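Local coordinates for protein lantibiotic dehydratase (Microbispora corallina, PDB 5EHK) that probably dehydrates serine and threonine residues of the NAI-107 precursor peptide in a tRNA-dependent way during lantibiotic biosynthesis, at residues P5-T16 and L783-R793. Residues are numbered along the deposited sequence; the frame is centred on the assembly and turned at random.
Sequences PFRAWDVFMVRT and LAEIVVPLERR
W9 lies with one face of its indole against P789, whose CB is 3.8 Å from the centroid of the five-membered ring in a CH-pi contact. The same indole gives NE1 to E791 OE2 (3.0 Å), which it meets from above the carboxylate plane, with ring and carboxylate planes 75° apart. R15 forms a salt bridge from NH1 to E785 OE1, and V787 CG2 sits over the centre of its guanidinium. F12 holds CG between its backbone N and carbonyl carbon (chi1 52°), which carries the ring beneath I786 CG2, 4.0 Å from the ring centroid. Antiparallel backbone bonds join R7 to E791, and both M13 to V787 and R15 to E785. The register shifts by two residues between these sets, where D10 and V11 loop away from the partner strand, while W9 N still bonds P789 O (3.2 Å). R793 NH2 bonds F6 O and also forms a salt bridge with E387. Helix 380-395 packs against L790 and V788, and helix 545-556 brings R554 to W9 in a cation-pi contact. Strand 147-155 pairs with the other edge of strand 6-17, and strand 500-508 with that of strand 785-792. The two strands are thus the middle pair of a local antiparallel run of four, their pairing interrupted by the loop.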
ATOM      1  N   PRO A   5      15.201  22.146 -26.051  1.00 30.15           N
ATOM      2  CA  PRO A   5      14.808  20.907 -26.726  1.00 21.79           C
ATOM      3  C   PRO A   5      13.392  21.018 -27.283  1.00 22.26           C
ATOM      4  O   PRO A   5      12.994  20.175 -28.081  1.00 22.15           O
ATOM      5  CB  PRO A   5      14.837  19.873 -25.602  1.00 17.87           C
ATOM      6  CG  PRO A   5      14.570  20.654 -24.368  1.00 20.61           C
ATOM      7  CD  PRO A   5      15.237  21.986 -24.585  1.00 26.11           C
ATOM      8  N   PHE A   6      12.646  22.044 -26.889  1.00 17.30           N
ATOM      9  CA  PHE A   6      11.333  22.272 -27.490  1.00 23.77           C
ATOM     10  C   PHE A   6      11.358  23.529 -28.367  1.00 27.02           C
ATOM     11  O   PHE A   6      12.050  24.504 -28.043  1.00 26.24           O
ATOM     12  CB  PHE A   6      10.229  22.398 -26.425  1.00 20.86           C
ATOM     13  CG  PHE A   6      10.152  21.227 -25.496  1.00 19.20           C
ATOM     14  CD1 PHE A   6       9.686  20.000 -25.942  1.00 17.00           C
ATOM     15  CD2 PHE A   6      10.559  21.352 -24.179  1.00 19.24           C
ATOM     16  CE1 PHE A   6       9.623  18.920 -25.095  1.00 17.10           C
ATOM     17  CE2 PHE A   6      10.506  20.285 -23.322  1.00 18.69           C
ATOM     18  CZ  PHE A   6      10.035  19.053 -23.784  1.00 21.99           C
ATOM     19  N   ARG A   7      10.620  23.482 -29.478  1.00 23.73           N
ATOM     20  CA  ARG A   7      10.399  24.636 -30.339  1.00 22.47           C
ATOM     21  C   ARG A   7       8.892  24.873 -30.379  1.00 19.25           C
ATOM     22  O   ARG A   7       8.140  23.955 -30.673  1.00 16.42           O
ATOM     23  CB  ARG A   7      10.891  24.321 -31.759  1.00 25.27           C
ATOM     24  CG  ARG A   7      10.581  25.399 -32.819  1.00 27.82           C
ATOM     25  CD  ARG A   7      10.767  24.884 -34.275  1.00 27.86           C
ATOM     26  NE  ARG A   7      12.093  24.320 -34.535  1.00 34.57           N
ATOM     27  CZ  ARG A   7      13.134  25.014 -34.988  1.00 31.83           C
ATOM     28  NH1 ARG A   7      13.001  26.313 -35.229  1.00 29.11           N
ATOM     29  NH2 ARG A   7      14.311  24.413 -35.174  1.00 25.56           N
ATOM     30  N   ALA A   8       8.444  26.095 -30.099  1.00 22.00           N
ATOM     31  CA  ALA A   8       7.015  26.426 -30.190  1.00 21.88           C
ATOM     32  C   ALA A   8       6.557  26.574 -31.640  1.00 24.82           C
ATOM     33  O   ALA A   8       7.363  26.817 -32.545  1.00 30.34           O
ATOM     34  CB  ALA A   8       6.695  27.695 -29.405  1.00 20.64           C
ATOM     35  N   TRP A   9       5.260  26.393 -31.858  1.00 24.76           N
ATOM     36  CA  TRP A   9       4.630  26.615 -33.163  1.00 27.87           C
ATOM     37  C   TRP A   9       4.652  28.087 -33.538  1.00 33.09           C
ATOM     38  O   TRP A   9       4.786  28.942 -32.669  1.00 35.95           O
ATOM     39  CB  TRP A   9       3.169  26.181 -33.113  1.00 27.82           C
ATOM     40  CG  TRP A   9       2.910  24.729 -33.271  1.00 22.33           C
ATOM     41  CD1 TRP A   9       3.826  23.714 -33.302  1.00 23.16           C
ATOM     42  CD2 TRP A   9       1.630  24.121 -33.430  1.00 17.93           C
ATOM     43  NE1 TRP A   9       3.186  22.508 -33.485  1.00 20.97           N
ATOM     44  CE2 TRP A   9       1.835  22.734 -33.552  1.00 18.03           C
ATOM     45  CE3 TRP A   9       0.333  24.620 -33.492  1.00 17.23           C
ATOM     46  CZ2 TRP A   9       0.792  21.842 -33.728  1.00 16.33           C
ATOM     47  CZ3 TRP A   9      -0.703  23.736 -33.667  1.00 21.48           C
ATOM     48  CH2 TRP A   9      -0.469  22.358 -33.783  1.00 20.00           C
ATOM     49  N   ASP A  10       4.474  28.394 -34.820  1.00 36.17           N
ATOM     50  CA  ASP A  10       4.393  29.794 -35.226  1.00 34.67           C
ATOM     51  C   ASP A  10       3.112  30.411 -34.695  1.00 37.33           C
ATOM     52  O   ASP A  10       3.136  31.521 -34.166  1.00 38.57           O
ATOM     53  CB  ASP A  10       4.351  29.943 -36.750  1.00 38.43           C
ATOM     54  CG  ASP A  10       5.673  29.650 -37.413  1.00 34.73           C
ATOM     55  OD1 ASP A  10       6.710  29.639 -36.719  1.00 29.78           O
ATOM     56  OD2 ASP A  10       5.667  29.474 -38.651  1.00 40.47           O
ATOM     57  N   VAL A  11       1.996  29.693 -34.841  1.00 36.70           N
ATOM     58  CA  VAL A  11       0.699  30.212 -34.413  1.00 33.29           C
ATOM     59  C   VAL A  11       0.342  29.653 -33.061  1.00 38.12           C
ATOM     60  O   VAL A  11       0.925  28.651 -32.627  1.00 39.19           O
ATOM     61  CB  VAL A  11      -0.431  29.865 -35.389  1.00 35.02           C
ATOM     62  CG1 VAL A  11      -0.109  30.396 -36.770  1.00 38.58           C
ATOM     63  CG2 VAL A  11      -0.654  28.363 -35.426  1.00 36.00           C
ATOM     64  N   PHE A  12      -0.612  30.303 -32.400  1.00 31.14           N
ATOM     65  CA  PHE A  12      -1.099  29.860 -31.111  1.00 25.51           C
ATOM     66  C   PHE A  12      -2.524  30.319 -30.941  1.00 26.77           C
ATOM     67  O   PHE A  12      -2.976  31.160 -31.697  1.00 33.52           O
ATOM     68  CB  PHE A  12      -0.207  30.352 -29.960  1.00 26.87           C
ATOM     69  CG  PHE A  12       0.066  31.836 -29.964  1.00 33.10           C
ATOM     70  CD1 PHE A  12      -0.945  32.752 -29.675  1.00 33.66           C
ATOM     71  CD2 PHE A  12       1.346  32.314 -30.213  1.00 29.98           C
ATOM     72  CE1 PHE A  12      -0.690  34.105 -29.657  1.00 29.11           C
ATOM     73  CE2 PHE A  12       1.604  33.665 -30.196  1.00 29.06           C
ATOM     74  CZ  PHE A  12       0.582  34.561 -29.920  1.00 29.83           C
ATOM     75  N   MET A  13      -3.249  29.733 -29.989  1.00 27.31           N
ATOM     76  CA  MET A  13      -4.638  30.118 -29.756  1.00 26.55           C
ATOM     77  C   MET A  13      -4.713  31.045 -28.554  1.00 25.94           C
ATOM     78  O   MET A  13      -3.840  31.023 -27.699  1.00 27.45           O
ATOM     79  CB  MET A  13      -5.542  28.896 -29.560  1.00 26.58           C
ATOM     80  CG  MET A  13      -7.034  29.211 -29.639  1.00 27.05           C
ATOM     81  SD  MET A  13      -8.161  27.872 -29.170  1.00 33.89           S
ATOM     82  CE  MET A  13      -7.950  27.826 -27.386  1.00 25.98           C
ATOM     83  N   VAL A  14      -5.751  31.870 -28.505  1.00 27.95           N
ATOM     84  CA  VAL A  14      -5.924  32.825 -27.425  1.00 26.48           C
ATOM     85  C   VAL A  14      -7.307  32.602 -26.884  1.00 29.06           C
ATOM     86  O   VAL A  14      -8.244  32.427 -27.667  1.00 28.18           O
ATOM     87  CB  VAL A  14      -5.838  34.274 -27.929  1.00 22.79           C
ATOM     88  CG1 VAL A  14      -6.029  35.241 -26.780  1.00 25.57           C
ATOM     89  CG2 VAL A  14      -4.503  34.510 -28.614  1.00 26.71           C
ATOM     90  N   ARG A  15      -7.423  32.530 -25.559  1.00 26.88           N
ATOM     91  CA  ARG A  15      -8.723  32.479 -24.899  1.00 24.69           C
ATOM     92  C   ARG A  15      -8.903  33.810 -24.217  1.00 27.53           C
ATOM     93  O   ARG A  15      -7.955  34.329 -23.630  1.00 34.40           O
ATOM     94  CB  ARG A  15      -8.781  31.394 -23.824  1.00 27.56           C
ATOM     95  CG  ARG A  15      -8.132  30.063 -24.146  1.00 25.59           C
ATOM     96  CD  ARG A  15      -8.321  29.111 -22.967  1.00 29.72           C
ATOM     97  NE  ARG A  15      -7.835  27.766 -23.251  1.00 30.56           N
ATOM     98  CZ  ARG A  15      -6.788  27.219 -22.639  1.00 31.21           C
ATOM     99  NH1 ARG A  15      -6.120  27.894 -21.704  1.00 31.30           N
ATOM    100  NH2 ARG A  15      -6.402  26.002 -22.963  1.00 29.06           N
ATOM    101  N   THR A  16     -10.098  34.377 -24.287  1.00 28.23           N
ATOM    102  CA  THR A  16     -10.327  35.684 -23.678  1.00 26.33           C
ATOM    103  C   THR A  16     -11.804  35.997 -23.424  1.00 27.22           C
ATOM    104  O   THR A  16     -12.665  35.545 -24.173  1.00 29.13           O
ATOM    105  CB  THR A  16      -9.659  36.765 -24.539  1.00 38.40           C
ATOM    106  OG1 THR A  16      -8.499  37.250 -23.848  1.00 47.17           O
ATOM    107  CG2 THR A  16     -10.616  37.923 -24.873  1.00 39.43           C
ATOM    108  N   LEU A 783      -5.769  38.989 -18.344  1.00 29.96           N
ATOM    109  CA  LEU A 783      -7.133  38.534 -18.529  1.00 31.93           C
ATOM    110  C   LEU A 783      -7.218  37.665 -19.757  1.00 36.46           C
ATOM    111  O   LEU A 783      -8.314  37.342 -20.220  1.00 38.26           O
ATOM    112  CB  LEU A 783      -8.054  39.717 -18.777  1.00 31.96           C
ATOM    113  CG  LEU A 783      -8.247  40.743 -17.677  1.00 31.92           C
ATOM    114  CD1 LEU A 783      -9.438  41.612 -18.045  1.00 26.74           C
ATOM    115  CD2 LEU A 783      -8.436  40.051 -16.351  1.00 30.23           C
ATOM    116  N   ALA A 784      -6.068  37.284 -20.289  1.00 30.61           N
ATOM    117  CA  ALA A 784      -6.042  36.541 -21.526  1.00 28.43           C
ATOM    118  C   ALA A 784      -5.102  35.380 -21.362  1.00 37.08           C
ATOM    119  O   ALA A 784      -4.024  35.521 -20.776  1.00 41.85           O
ATOM    120  CB  ALA A 784      -5.566  37.424 -22.630  1.00 33.91           C
ATOM    121  N   GLU A 785      -5.522  34.222 -21.857  1.00 33.62           N
ATOM    122  CA  GLU A 785      -4.693  33.028 -21.825  1.00 34.12           C
ATOM    123  C   GLU A 785      -4.153  32.780 -23.224  1.00 31.64           C
ATOM    124  O   GLU A 785      -4.879  32.899 -24.213  1.00 33.96           O
ATOM    125  CB  GLU A 785      -5.497  31.818 -21.336  1.00 30.53           C
ATOM    126  CG  GLU A 785      -5.021  31.253 -20.004  1.00 37.69           C
ATOM    127  CD  GLU A 785      -6.114  30.458 -19.280  1.00 48.69           C
ATOM    128  OE1 GLU A 785      -6.878  29.742 -19.967  1.00 45.30           O
ATOM    129  OE2 GLU A 785      -6.234  30.587 -18.031  1.00 52.04           O
ATOM    130  N   ILE A 786      -2.876  32.453 -23.304  1.00 24.30           N
ATOM    131  CA  ILE A 786      -2.278  32.079 -24.570  1.00 28.64           C
ATOM    132  C   ILE A 786      -1.968  30.587 -24.545  1.00 25.31           C
ATOM    133  O   ILE A 786      -1.305  30.111 -23.628  1.00 27.77           O
ATOM    134  CB  ILE A 786      -1.006  32.911 -24.819  1.00 27.84           C
ATOM    135  CG1 ILE A 786      -1.404  34.375 -25.001  1.00 37.19           C
ATOM    136  CG2 ILE A 786      -0.276  32.414 -26.026  1.00 23.33           C
ATOM    137  CD1 ILE A 786      -0.263  35.338 -24.895  1.00 39.47           C
ATOM    138  N   VAL A 787      -2.487  29.835 -25.509  1.00 21.07           N
ATOM    139  CA  VAL A 787      -2.161  28.414 -25.593  1.00 20.18           C
ATOM    140  C   VAL A 787      -1.125  28.159 -26.670  1.00 22.41           C
ATOM    141  O   VAL A 787      -1.416  28.225 -27.864  1.00 26.11           O
ATOM    142  CB  VAL A 787      -3.382  27.558 -25.926  1.00 21.72           C
ATOM    143  CG1 VAL A 787      -3.026  26.097 -25.787  1.00 20.21           C
ATOM    144  CG2 VAL A 787      -4.527  27.893 -25.013  1.00 22.02           C
ATOM    145  N   VAL A 788       0.081  27.822 -26.256  1.00 20.24           N
ATOM    146  CA  VAL A 788       1.157  27.642 -27.204  1.00 19.53           C
ATOM    147  C   VAL A 788       1.654  26.213 -27.249  1.00 17.22           C
ATOM    148  O   VAL A 788       2.179  25.723 -26.280  1.00 18.02           O
ATOM    149  CB  VAL A 788       2.301  28.662 -26.924  1.00 21.54           C
ATOM    150  CG1 VAL A 788       2.264  29.148 -25.494  1.00 24.04           C
ATOM    151  CG2 VAL A 788       3.680  28.117 -27.338  1.00 21.19           C
ATOM    152  N   PRO A 789       1.444  25.531 -28.383  1.00 19.90           N
ATOM    153  CA  PRO A 789       1.963  24.173 -28.610  1.00 17.30           C
ATOM    154  C   PRO A 789       3.471  24.193 -28.807  1.00 18.51           C
ATOM    155  O   PRO A 789       4.002  25.204 -29.225  1.00 22.87           O
ATOM    156  CB  PRO A 789       1.275  23.743 -29.910  1.00 16.58           C
ATOM    157  CG  PRO A 789       0.055  24.643 -30.003  1.00 23.09           C
ATOM    158  CD  PRO A 789       0.484  25.947 -29.418  1.00 18.87           C
ATOM    159  N   LEU A 790       4.143  23.092 -28.505  1.00 17.70           N
ATOM    160  CA  LEU A 790       5.583  22.953 -28.688  1.00 16.53           C
ATOM    161  C   LEU A 790       5.863  21.511 -29.104  1.00 17.33           C
ATOM    162  O   LEU A 790       5.141  20.602 -28.682  1.00 18.15           O
ATOM    163  CB  LEU A 790       6.341  23.292 -27.396  1.00 15.89           C
ATOM    164  CG  LEU A 790       6.207  24.717 -26.826  1.00 19.81           C
ATOM    165  CD1 LEU A 790       5.104  24.764 -25.810  1.00 24.59           C
ATOM    166  CD2 LEU A 790       7.505  25.271 -26.214  1.00 15.26           C
ATOM    167  N   GLU A 791       6.869  21.299 -29.955  1.00 12.94           N
ATOM    168  CA  GLU A 791       7.238  19.952 -30.392  1.00 13.01           C
ATOM    169  C   GLU A 791       8.687  19.699 -30.056  1.00 19.51           C
ATOM    170  O   GLU A 791       9.456  20.648 -29.893  1.00 21.15           O
ATOM    171  CB  GLU A 791       7.059  19.774 -31.900  1.00 11.78           C
ATOM    172  CG  GLU A 791       5.681  20.117 -32.430  1.00 16.33           C
ATOM    173  CD  GLU A 791       5.563  19.923 -33.945  1.00 20.06           C
ATOM    174  OE1 GLU A 791       6.595  19.632 -34.600  1.00 18.86           O
ATOM    175  OE2 GLU A 791       4.424  20.010 -34.466  1.00 19.77           O
ATOM    176  N   ARG A 792       9.076  18.430 -29.963  1.00 16.68           N
ATOM    177  CA  ARG A 792      10.487  18.117 -29.829  1.00 15.42           C
ATOM    178  C   ARG A 792      11.233  18.751 -31.007  1.00 20.72           C
ATOM    179  O   ARG A 792      10.857  18.540 -32.164  1.00 23.70           O
ATOM    180  CB  ARG A 792      10.684  16.612 -29.814  1.00 15.72           C
ATOM    181  CG  ARG A 792      12.108  16.179 -29.489  1.00 19.81           C
ATOM    182  CD  ARG A 792      12.261  14.642 -29.457  1.00 18.92           C
ATOM    183  NE  ARG A 792      11.725  13.995 -30.655  1.00 19.24           N
ATOM    184  CZ  ARG A 792      10.652  13.215 -30.665  1.00 17.11           C
ATOM    185  NH1 ARG A 792      10.010  12.963 -29.535  1.00 15.67           N
ATOM    186  NH2 ARG A 792      10.229  12.676 -31.802  1.00 17.99           N
ATOM    187  N   ARG A 793      12.258  19.552 -30.711  1.00 24.50           N
ATOM    188  CA  ARG A 793      13.038  20.264 -31.743  1.00 22.94           C
ATOM    189  C   ARG A 793      13.740  19.273 -32.685  1.00 15.10           C
ATOM    190  O   ARG A 793      13.506  19.299 -33.887  1.00 18.23           O
ATOM    191  CB  ARG A 793      14.041  21.253 -31.092  1.00 23.33           C
ATOM    192  CG  ARG A 793      14.746  22.231 -32.053  1.00 18.82           C
ATOM    193  CD  ARG A 793      15.591  23.299 -31.319  1.00 16.86           C
ATOM    194  NE  ARG A 793      14.750  24.234 -30.574  1.00 22.29           N
ATOM    195  CZ  ARG A 793      14.210  25.338 -31.087  1.00 27.76           C
ATOM    196  NH1 ARG A 793      14.432  25.660 -32.352  1.00 25.91           N
ATOM    197  NH2 ARG A 793      13.429  26.114 -30.345  1.00 27.54           N
TER